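PDB 5T8U: lipoate-protein ligase 1 from Plasmodium falciparum, which has the fold of the lipoyl protein ligases, akin to that of biotin ligases, and holds lipoic acid in a pocket beside its central sheet. Local coordinates for residues F31-N35 with N255-Y261; E76-I82 with N179-T183; N105-L111 with F163-I169. All coordinates share one frame; numbering follows the deposited sequence.

Contact 1 of 3, residues F31-N35 with N255-Y261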
loop_
_atom_site.group_PDB
_atom_site.type_symbol
_atom_site.label_atom_id
_atom_site.label_comp_id
_atom_site.label_asym_id
_atom_site.label_seq_id
_atom_site.Cartn_x
_atom_site.Cartn_y
_atom_site.Cartn_z
ATOM N N PHE A 31 -11.996 4.533 -1.137
ATOM C CA PHE A 31 -13.035 5.365 -1.734
ATOM C C PHE A 31 -12.425 6.491 -2.559
ATOM O O PHE A 31 -12.967 6.867 -3.604
ATOM C CB PHE A 31 -13.948 5.930 -0.647
ATOM C CG PHE A 31 -15.176 6.606 -1.184
ATOM C CD1 PHE A 31 -16.380 5.926 -1.259
ATOM C CD2 PHE A 31 -15.124 7.918 -1.623
ATOM C CE1 PHE A 31 -17.509 6.544 -1.757
ATOM C CE2 PHE A 31 -16.250 8.539 -2.121
ATOM C CZ PHE A 31 -17.444 7.852 -2.188
ATOM N N LEU A 32 -11.298 7.041 -2.104
ATOM C CA LEU A 32 -10.620 8.076 -2.874
ATOM C C LEU A 32 -10.042 7.504 -4.161
ATOM O O LEU A 32 -10.147 8.125 -5.226
ATOM C CB LEU A 32 -9.521 8.721 -2.030
ATOM C CG LEU A 32 -9.982 9.358 -0.717
ATOM C CD1 LEU A 32 -8.793 9.637 0.186
ATOM C CD2 LEU A 32 -10.764 10.629 -0.981
ATOM N N LEU A 33 -9.435 6.316 -4.086
ATOM C CA LEU A 33 -8.904 5.681 -5.287
ATOM C C LEU A 33 -10.014 5.346 -6.277
ATOM O O LEU A 33 -9.857 5.545 -7.487
ATOM C CB LEU A 33 -8.124 4.421 -4.913
ATOM C CG LEU A 33 -7.724 3.505 -6.074
ATOM C CD1 LEU A 33 -6.946 4.267 -7.137
ATOM C CD2 LEU A 33 -6.912 2.325 -5.568
ATOM N N ASN A 34 -11.140 4.831 -5.788
ATOM C CA ASN A 34 -12.225 4.392 -6.656
ATOM C C ASN A 34 -13.170 5.515 -7.068
ATOM O O ASN A 34 -14.095 5.267 -7.849
ATOM C CB ASN A 34 -13.021 3.275 -5.973
ATOM C CG ASN A 34 -12.265 1.960 -5.936
ATOM O OD1 ASN A 34 -12.133 1.333 -4.884
ATOM N ND2 ASN A 34 -11.762 1.536 -7.090
ATOM N N ASN A 35 -12.967 6.737 -6.569
ATOM C CA ASN A 35 -13.786 7.877 -6.967
ATOM C C ASN A 35 -12.923 9.102 -7.240
ATOM O O ASN A 35 -13.372 10.237 -7.051
ATOM C CB ASN A 35 -14.835 8.200 -5.900
ATOM C CG ASN A 35 -15.855 7.091 -5.735
ATOM O OD1 ASN A 35 -16.826 7.009 -6.486
ATOM N ND2 ASN A 35 -15.643 6.234 -4.743
ATOM N N ASN A 255 -21.782 6.731 2.264
ATOM C CA ASN A 255 -22.086 6.135 0.977
ATOM C C ASN A 255 -22.199 4.615 1.114
ATOM O O ASN A 255 -21.485 4.004 1.913
ATOM C CB ASN A 255 -20.996 6.487 -0.031
ATOM C CG ASN A 255 -21.313 5.998 -1.430
ATOM O OD1 ASN A 255 -21.237 4.803 -1.714
ATOM N ND2 ASN A 255 -21.656 6.925 -2.316
ATOM N N PRO A 256 -23.089 3.976 0.346
ATOM C CA PRO A 256 -23.158 2.506 0.405
ATOM C C PRO A 256 -21.870 1.839 -0.034
ATOM O O PRO A 256 -21.513 0.782 0.503
ATOM C CB PRO A 256 -24.322 2.164 -0.538
ATOM C CG PRO A 256 -25.086 3.430 -0.705
ATOM C CD PRO A 256 -24.085 4.530 -0.588
ATOM N N GLU A 257 -21.163 2.422 -1.004
ATOM C CA GLU A 257 -19.871 1.886 -1.414
ATOM C C GLU A 257 -18.884 1.910 -0.255
ATOM O O GLU A 257 -18.183 0.923 0.007
ATOM C CB GLU A 257 -19.337 2.691 -2.600
ATOM C CG GLU A 257 -18.225 2.014 -3.371
ATOM C CD GLU A 257 -17.667 2.894 -4.472
ATOM O OE1 GLU A 257 -18.421 3.745 -4.992
ATOM O OE2 GLU A 257 -16.476 2.740 -4.815
ATOM N N PHE A 258 -18.821 3.036 0.460
ATOM C CA PHE A 258 -17.932 3.141 1.611
ATOM C C PHE A 258 -18.244 2.062 2.641
ATOM O O PHE A 258 -17.346 1.350 3.101
ATOM C CB PHE A 258 -18.047 4.530 2.238
ATOM C CG PHE A 258 -17.072 4.771 3.353
ATOM C CD1 PHE A 258 -15.828 5.318 3.094
ATOM C CD2 PHE A 258 -17.395 4.448 4.661
ATOM C CE1 PHE A 258 -14.926 5.540 4.114
ATOM C CE2 PHE A 258 -16.496 4.668 5.686
ATOM C CZ PHE A 258 -15.260 5.214 5.412
ATOM N N LEU A 259 -19.517 1.932 3.023
ATOM C CA LEU A 259 -19.899 0.893 3.975
ATOM C C LEU A 259 -19.553 -0.495 3.453
ATOM O O LEU A 259 -19.215 -1.387 4.239
ATOM C CB LEU A 259 -21.394 0.985 4.285
ATOM C CG LEU A 259 -21.833 2.168 5.150
ATOM C CD1 LEU A 259 -23.349 2.267 5.182
ATOM C CD2 LEU A 259 -21.281 2.044 6.562
ATOM N N LYS A 260 -19.637 -0.699 2.137
ATOM C CA LYS A 260 -19.216 -1.967 1.552
ATOM C C LYS A 260 -17.740 -2.227 1.830
ATOM O O LYS A 260 -17.368 -3.285 2.352
ATOM C CB LYS A 260 -19.490 -1.959 0.048
ATOM C CG LYS A 260 -19.235 -3.283 -0.656
ATOM C CD LYS A 260 -18.968 -3.075 -2.142
ATOM C CE LYS A 260 -20.139 -2.400 -2.848
ATOM N NZ LYS A 260 -19.812 -2.057 -4.258
ATOM N N TYR A 261 -16.882 -1.263 1.484
ATOM C CA TYR A 261 -15.455 -1.404 1.762
ATOM C C TYR A 261 -15.208 -1.669 3.242
ATOM O O TYR A 261 -14.483 -2.600 3.608
ATOM C CB TYR A 261 -14.708 -0.145 1.318
ATOM C CG TYR A 261 -14.817 0.173 -0.157
ATOM C CD1 TYR A 261 -15.090 -0.821 -1.088
ATOM C CD2 TYR A 261 -14.638 1.470 -0.619
ATOM C CE1 TYR A 261 -15.185 -0.530 -2.435
ATOM C CE2 TYR A 261 -14.732 1.770 -1.963
ATOM C CZ TYR A 261 -15.004 0.766 -2.867
ATOM O OH TYR A 261 -15.099 1.061 -4.207
#
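The F31 ring reaches the start of helix 256-266 and makes the close-packed half of this contact. Its CE1 comes within 3.9 Å of N255 CG, with the asparagine at the ring's edge, near its plane; ring and amide planes lie 65° apart. N255 holds the N-cap position, its OD1 accepting from E257 N, so F31 packs against the residue just ahead of the first turn. Further round the same ring, CD1 lies 4.1 Å from F258 CB. F31 CB in turn sits at the edge of the F258 ring, and the two phenylalanine side chains cross at about a right angle. A chi1 of -170° swings the F31 ring beside its own carbonyl carbon, toward N255 and F258. One face of the ring is covered from within the 31-35 segment: N35 ND2 stands 3.3 Å above the F31 ring plane, over its centre. That amide is fixed by a bond from N35 ND2 to F31 O (3.0 Å), made in the carbonyl plane on a lone pair.

The other half is polar, looser and partly exposed. The E257 side chain, extended beyond CG, comes toward N35 from the opposite direction. Y261 closes this side, with CE2 4.0 Å from F31 N.

The contact sets the C-terminal part of helix 22-34 against the first turns of helix 256-266. F24, S27 and L28 continue the F258 side along helix 22-34, Y42 of helix 39-42 meets F31 edge-to-face, and L33 turns to strands 150-159 and 162-170.

Contact 2 of 3, residues E76-I82 with N179-T183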
loop_
_atom_site.group_PDB
_atom_site.type_symbol
_atom_site.label_atom_id
_atom_site.label_comp_id
_atom_site.label_asym_id
_atom_site.label_seq_id
_atom_site.Cartn_x
_atom_site.Cartn_y
_atom_site.Cartn_z
ATOM N N GLU A 76 2.947 -14.821 8.992
ATOM C CA GLU A 76 3.542 -13.552 9.390
ATOM C C GLU A 76 3.141 -13.122 10.793
ATOM O O GLU A 76 3.931 -12.463 11.479
ATOM C CB GLU A 76 3.142 -12.449 8.405
ATOM C CG GLU A 76 3.089 -12.890 6.952
ATOM C CD GLU A 76 4.401 -13.468 6.461
ATOM O OE1 GLU A 76 5.438 -13.236 7.118
ATOM O OE2 GLU A 76 4.395 -14.155 5.418
ATOM N N CYS A 77 1.938 -13.476 11.235
ATOM C CA CYS A 77 1.379 -12.971 12.480
ATOM C C CYS A 77 1.339 -14.064 13.538
ATOM O O CYS A 77 1.070 -15.230 13.232
ATOM C CB CYS A 77 -0.035 -12.425 12.257
ATOM S SG CYS A 77 -0.188 -11.296 10.855
ATOM N N ASN A 78 1.613 -13.677 14.785
ATOM C CA ASN A 78 1.393 -14.540 15.944
ATOM C C ASN A 78 0.072 -14.101 16.573
ATOM O O ASN A 78 0.025 -13.348 17.546
ATOM C CB ASN A 78 2.563 -14.452 16.920
ATOM C CG ASN A 78 2.380 -15.342 18.132
ATOM O OD1 ASN A 78 2.331 -14.866 19.265
ATOM N ND2 ASN A 78 2.269 -16.646 17.897
ATOM N N LEU A 79 -1.021 -14.599 15.990
ATOM C CA LEU A 79 -2.352 -14.080 16.294
ATOM C C LEU A 79 -2.654 -14.110 17.786
ATOM O O LEU A 79 -3.349 -13.229 18.303
ATOM C CB LEU A 79 -3.403 -14.883 15.526
ATOM C CG LEU A 79 -3.252 -14.882 14.005
ATOM C CD1 LEU A 79 -4.117 -15.964 13.387
ATOM C CD2 LEU A 79 -3.607 -13.520 13.434
ATOM N N LYS A 80 -2.153 -15.126 18.494
ATOM C CA LYS A 80 -2.445 -15.258 19.918
ATOM C C LYS A 80 -2.132 -13.968 20.667
ATOM O O LYS A 80 -2.968 -13.448 21.416
ATOM C CB LYS A 80 -1.652 -16.427 20.505
ATOM N N ASN A 81 -0.926 -13.432 20.472
ATOM C CA ASN A 81 -0.543 -12.209 21.168
ATOM C C ASN A 81 -1.309 -11.003 20.648
ATOM O O ASN A 81 -1.529 -10.042 21.395
ATOM C CB ASN A 81 0.960 -11.985 21.033
ATOM C CG ASN A 81 1.761 -13.177 21.506
ATOM O OD1 ASN A 81 1.239 -14.287 21.596
ATOM N ND2 ASN A 81 3.030 -12.957 21.817
ATOM N N ILE A 82 -1.727 -11.032 19.383
ATOM C CA ILE A 82 -2.510 -9.929 18.845
ATOM C C ILE A 82 -3.845 -9.843 19.568
ATOM O O ILE A 82 -4.227 -8.787 20.085
ATOM C CB ILE A 82 -2.697 -10.094 17.329
ATOM C CG1 ILE A 82 -1.338 -10.127 16.636
ATOM C CG2 ILE A 82 -3.564 -8.979 16.775
ATOM C CD1 ILE A 82 -1.433 -10.202 15.140
ATOM N N ASN A 179 8.081 -7.260 17.595
ATOM C CA ASN A 179 8.404 -8.682 17.606
ATOM C C ASN A 179 7.367 -9.527 18.336
ATOM O O ASN A 179 7.427 -10.758 18.244
ATOM C CB ASN A 179 9.783 -8.892 18.234
ATOM C CG ASN A 179 10.913 -8.460 17.317
ATOM O OD1 ASN A 179 10.893 -8.737 16.118
ATOM N ND2 ASN A 179 11.899 -7.768 17.877
ATOM N N LYS A 180 6.425 -8.912 19.056
ATOM C CA LYS A 180 5.359 -9.685 19.683
ATOM C C LYS A 180 4.313 -10.144 18.675
ATOM O O LYS A 180 3.690 -11.194 18.871
ATOM C CB LYS A 180 4.671 -8.864 20.775
ATOM C CG LYS A 180 5.513 -8.613 22.013
ATOM C CD LYS A 180 4.689 -7.913 23.082
ATOM C CE LYS A 180 5.528 -7.531 24.290
ATOM N NZ LYS A 180 4.720 -6.819 25.321
ATOM N N TYR A 181 4.110 -9.385 17.601
ATOM C CA TYR A 181 3.008 -9.607 16.674
ATOM C C TYR A 181 3.442 -10.180 15.336
ATOM O O TYR A 181 2.719 -10.994 14.757
ATOM C CB TYR A 181 2.261 -8.287 16.439
ATOM C CG TYR A 181 1.876 -7.580 17.721
ATOM C CD1 TYR A 181 1.894 -6.195 17.807
ATOM C CD2 TYR A 181 1.497 -8.301 18.846
ATOM C CE1 TYR A 181 1.546 -5.547 18.978
ATOM C CE2 TYR A 181 1.147 -7.663 20.019
ATOM C CZ TYR A 181 1.172 -6.286 20.080
ATOM O OH TYR A 181 0.823 -5.648 21.249
ATOM N N LEU A 182 4.607 -9.779 14.824
ATOM C CA LEU A 182 5.088 -10.251 13.526
ATOM C C LEU A 182 5.767 -11.609 13.714
ATOM O O LEU A 182 6.990 -11.753 13.662
ATOM C CB LEU A 182 6.025 -9.225 12.904
ATOM C CG LEU A 182 5.498 -7.785 12.910
ATOM C CD1 LEU A 182 6.519 -6.831 12.310
ATOM C CD2 LEU A 182 4.169 -7.679 12.172
ATOM N N THR A 183 4.927 -12.619 13.932
ATOM C CA THR A 183 5.361 -13.983 14.240
ATOM C C THR A 183 6.595 -13.994 15.139
ATOM O O THR A 183 6.593 -13.398 16.217
ATOM C CB THR A 183 5.653 -14.798 12.953
ATOM O OG1 THR A 183 5.703 -16.193 13.273
ATOM C CG2 THR A 183 6.972 -14.386 12.304
#
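An inverse gamma turn centred on L182, where the chain leaves helix 178-181, lies against the C77-N78 junction between helices 73-76 and 79-84, and backbone atoms do most of the joining. Y181 O is the focus. It accepts the backbone N-H of N78, the N-cap residue of helix 79-84, at 2.9 Å with an N-H...O angle of 166°, the donor being tilted out of the carbonyl plane. The same oxygen closes the gamma turn through a weak bond from T183 N, and C77 CA adds a CA-H...O contact 3.3 Å from Y181 O. Two N-H groups, one of them weakly bonded, and a CA-H thus gather on this oxygen.

A second carbonyl faces the turn from the other segment. E76 O lies 3.2 Å from L182 CA in a bent CA-H...O contact and 3.3 Å from T183 CB. N78 CB rests against T183 CA, and N81 CB approaches K180 O at 3.6 Å, which brings the start of helix 79-84 close to the end of helix 178-181.

Side-chain packing is concentrated on Y181. CG stands anti to its carbonyl carbon (chi1 -51°), and the ring passes obliquely by helix 79-84, with CD2 4.0 Å from I82 CG1 and CE2 3.8 Å from N81 O. Its hydroxyl is hydrogen-bonded to D85, while I65 and V87 touch both I82 and Y181, so the buried ring is gripped at its polar end as well as along its carbons.

T183 is the last residue before an unmodelled stretch. Two peripheral helix-turn elements of the lipoyl protein ligase A/B catalytic domain are thereby joined main chain to main chain, with the L182 side chain about 10 Å from lipoic acid.

Contact 3 of 3, residues N105-L111 with F163-I169. With LPA (lipoic acid), chain C.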
loop_
_atom_site.group_PDB
_atom_site.type_symbol
_atom_site.label_atom_id
_atom_site.label_comp_id
_atom_site.label_asym_id
_atom_site.label_seq_id
_atom_site.Cartn_x
_atom_site.Cartn_y
_atom_site.Cartn_z
ATOM N N ASN A 105 3.166 6.710 14.447
ATOM C CA ASN A 105 3.572 6.735 13.050
ATOM C C ASN A 105 2.478 7.382 12.215
ATOM O O ASN A 105 1.292 7.317 12.551
ATOM C CB ASN A 105 3.877 5.324 12.515
ATOM C CG ASN A 105 2.627 4.490 12.304
ATOM O OD1 ASN A 105 2.199 3.756 13.195
ATOM N ND2 ASN A 105 2.043 4.588 11.114
ATOM N N VAL A 106 2.897 8.008 11.121
ATOM C CA VAL A 106 1.995 8.663 10.191
ATOM C C VAL A 106 1.849 7.784 8.956
ATOM O O VAL A 106 2.704 6.949 8.646
ATOM C CB VAL A 106 2.503 10.076 9.813
ATOM C CG1 VAL A 106 1.477 10.827 8.969
ATOM C CG2 VAL A 106 2.846 10.871 11.067
ATOM N N CYS A 107 0.739 7.964 8.245
ATOM C CA CYS A 107 0.472 7.265 6.995
ATOM C C CYS A 107 0.127 8.290 5.925
ATOM O O CYS A 107 -0.765 9.124 6.121
ATOM C CB CYS A 107 -0.675 6.256 7.141
ATOM S SG CYS A 107 -0.349 4.892 8.283
ATOM N N PHE A 108 0.831 8.214 4.797
ATOM C CA PHE A 108 0.632 9.119 3.676
ATOM C C PHE A 108 0.122 8.340 2.472
ATOM O O PHE A 108 0.471 7.171 2.274
ATOM C CB PHE A 108 1.933 9.848 3.311
ATOM C CG PHE A 108 3.024 8.936 2.820
ATOM C CD1 PHE A 108 3.149 8.646 1.471
ATOM C CD2 PHE A 108 3.929 8.374 3.705
ATOM C CE1 PHE A 108 4.153 7.810 1.013
ATOM C CE2 PHE A 108 4.935 7.537 3.254
ATOM C CZ PHE A 108 5.047 7.256 1.906
ATOM N N THR A 109 -0.706 9.000 1.664
ATOM C CA THR A 109 -1.280 8.394 0.466
ATOM C C THR A 109 -1.238 9.424 -0.654
ATOM O O THR A 109 -1.977 10.414 -0.619
ATOM C CB THR A 109 -2.712 7.920 0.714
ATOM O OG1 THR A 109 -2.726 6.970 1.787
ATOM C CG2 THR A 109 -3.299 7.276 -0.541
ATOM N N PHE A 110 -0.375 9.193 -1.639
ATOM C CA PHE A 110 -0.321 10.020 -2.835
ATOM C C PHE A 110 -1.180 9.389 -3.924
ATOM O O PHE A 110 -1.036 8.198 -4.221
ATOM C CB PHE A 110 1.117 10.170 -3.332
ATOM C CG PHE A 110 2.007 10.947 -2.408
ATOM C CD1 PHE A 110 2.026 12.332 -2.444
ATOM C CD2 PHE A 110 2.838 10.294 -1.515
ATOM C CE1 PHE A 110 2.849 13.050 -1.599
ATOM C CE2 PHE A 110 3.665 11.009 -0.668
ATOM C CZ PHE A 110 3.669 12.388 -0.710
ATOM N N LEU A 111 -2.071 10.184 -4.511
ATOM C CA LEU A 111 -2.845 9.762 -5.672
ATOM C C LEU A 111 -2.492 10.668 -6.839
ATOM O O LEU A 111 -2.426 11.892 -6.680
ATOM C CB LEU A 111 -4.352 9.810 -5.403
ATOM C CG LEU A 111 -4.846 9.110 -4.138
ATOM C CD1 LEU A 111 -6.355 9.219 -4.039
ATOM C CD2 LEU A 111 -4.416 7.653 -4.120
ATOM N N PHE A 163 -3.085 6.312 -9.931
ATOM C CA PHE A 163 -1.952 5.628 -9.325
ATOM C C PHE A 163 -1.908 5.989 -7.848
ATOM O O PHE A 163 -1.946 7.175 -7.492
ATOM C CB PHE A 163 -0.633 6.008 -10.001
ATOM C CG PHE A 163 0.581 5.485 -9.287
ATOM C CD1 PHE A 163 0.930 4.146 -9.373
ATOM C CD2 PHE A 163 1.371 6.330 -8.526
ATOM C CE1 PHE A 163 2.046 3.663 -8.714
ATOM C CE2 PHE A 163 2.487 5.852 -7.868
ATOM C CZ PHE A 163 2.824 4.518 -7.961
ATOM N N LEU A 164 -1.831 4.966 -6.997
ATOM C CA LEU A 164 -1.875 5.129 -5.550
ATOM C C LEU A 164 -0.562 4.644 -4.954
ATOM O O LEU A 164 -0.230 3.458 -5.058
ATOM C CB LEU A 164 -3.057 4.363 -4.951
ATOM C CG LEU A 164 -3.268 4.476 -3.436
ATOM C CD1 LEU A 164 -4.744 4.363 -3.095
ATOM C CD2 LEU A 164 -2.495 3.409 -2.683
ATOM N N HIS A 165 0.175 5.560 -4.330
ATOM C CA HIS A 165 1.417 5.261 -3.620
ATOM C C HIS A 165 1.194 5.643 -2.160
ATOM O O HIS A 165 1.281 6.822 -1.804
ATOM C CB HIS A 165 2.591 6.024 -4.235
ATOM C CG HIS A 165 3.833 6.034 -3.394
ATOM N ND1 HIS A 165 4.921 6.826 -3.689
ATOM C CD2 HIS A 165 4.164 5.347 -2.274
ATOM C CE1 HIS A 165 5.865 6.631 -2.785
ATOM N NE2 HIS A 165 5.430 5.739 -1.915
ATOM N N HIS A 166 0.918 4.654 -1.310
ATOM C CA HIS A 166 0.654 4.907 0.101
ATOM C C HIS A 166 1.695 4.190 0.947
ATOM O O HIS A 166 1.972 3.004 0.734
ATOM C CB HIS A 166 -0.766 4.476 0.493
ATOM C CG HIS A 166 -0.918 3.010 0.759
ATOM N ND1 HIS A 166 -0.878 2.478 2.030
ATOM C CD2 HIS A 166 -1.133 1.969 -0.078
ATOM C CE1 HIS A 166 -1.050 1.170 1.963
ATOM N NE2 HIS A 166 -1.209 0.835 0.696
ATOM N N GLY A 167 2.277 4.924 1.897
ATOM C CA GLY A 167 3.342 4.407 2.730
ATOM C C GLY A 167 3.240 4.941 4.145
ATOM O O GLY A 167 2.370 5.755 4.464
ATOM N N THR A 168 4.157 4.470 4.985
ATOM C CA THR A 168 4.193 4.814 6.397
ATOM C C THR A 168 5.480 5.560 6.715
ATOM O O THR A 168 6.549 5.229 6.187
ATOM C CB THR A 168 4.096 3.560 7.276
ATOM O OG1 THR A 168 4.108 3.937 8.659
ATOM C CG2 THR A 168 5.259 2.614 7.005
ATOM N N ILE A 169 5.359 6.569 7.576
ATOM C CA ILE A 169 6.487 7.309 8.129
ATOM C C ILE A 169 6.525 7.039 9.626
ATOM O O ILE A 169 5.478 6.999 10.284
ATOM C CB ILE A 169 6.366 8.821 7.846
ATOM C CG1 ILE A 169 6.387 9.085 6.338
ATOM C CG2 ILE A 169 7.486 9.594 8.545
ATOM C CD1 ILE A 169 6.068 10.520 5.956
HETATM C C1 LPA C . 6.695 -2.637 3.117
HETATM O O1 LPA C . 7.625 -2.359 3.918
HETATM C C2 LPA C . 5.664 -1.574 2.747
HETATM O O2 LPA C . 6.618 -3.792 2.618
HETATM C C3 LPA C . 4.799 -1.272 3.968
HETATM C C4 LPA C . 3.551 -0.500 3.547
HETATM C C5 LPA C . 2.568 -0.479 4.716
HETATM C C6 LPA C . 1.354 0.115 4.338
HETATM S S6 LPA C . 0.236 -0.345 5.294
HETATM C C7 LPA C . 1.463 2.082 4.512
HETATM C C8 LPA C . 0.068 2.619 5.067
HETATM S S8 LPA C . -0.974 1.148 5.396
#
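The ring of F108 lies flat against the backbone of G167, whose CA sits 3.8 Å from the ring centroid in a CH-pi contact over the face. G167 O stands above the same ring, offset toward its rim. With CG set between its backbone N and carbonyl carbon (chi1 64°), F108 folds back across the neighbouring strand, and it is the lack of a side chain at G167 that makes room for the ring. On the same side of the sheet, I169 CG1 touches F108 CD2 at 3.7 Å, and the F108 edge points to the face of H165, the planes 74° apart in an offset edge-to-face pair.

The other face of the sheet carries C107, T109, L111, L164, H166 and T168. L111 CD2 meets L164 CG at 3.4 Å, the two side chains lying side by side. T109 OG1 lies 3.4 Å from H166 CB. Lipoic acid rests on this face: its C8 is in the plane of the H166 imidazole, 3.2 Å from ND1, its C7 lies 3.4 Å from G167 C, and C107 SG approaches C8 at 4.0 Å.

Between these faces the strands pair antiparallel, with V106-I169, F108-G167 and F110-H165 as hydrogen-bonded pairs. Strands 105-112 and 162-170 are neighbours in the middle of the mixed sheet that forms the core of the catalytic domain.

In the next shell, T94 is hydrogen-bonded to H166 NE2, which probably limits the rotation of the imidazole. W59 and E29 hold the hydroxyl of T109, while S154 and N120 take the two ring nitrogens of the buried H165. Lipoic acid is also hydrogen-bonded to K150 NZ and G97 N. Helix 117-132 covers F108 and F110 through I124, and helix 22-34 covers L111 and L164.

Contact 3 is the wholly buried core, whereas contacts 1 and 2 are partly buried and lie farther from the centre of the chain. Contacts 1 and 3 share an interface: L32 CB meets L111 CD1, and L33 CB meets L164 CD1, both at 3.8 Å, so helix 22-34 has the sheet on one side and helix 256-266 on another. Contact 2 touches neither, its nearest atoms being about 11 Å from contact 3, yet helix 178-181 follows strand 162-170 in the chain. Their chemistry differs accordingly: regular strand pairing in contact 3, aromatic and polar side chains between helices in contact 1, and mainly backbone docking at a turn in contact 2.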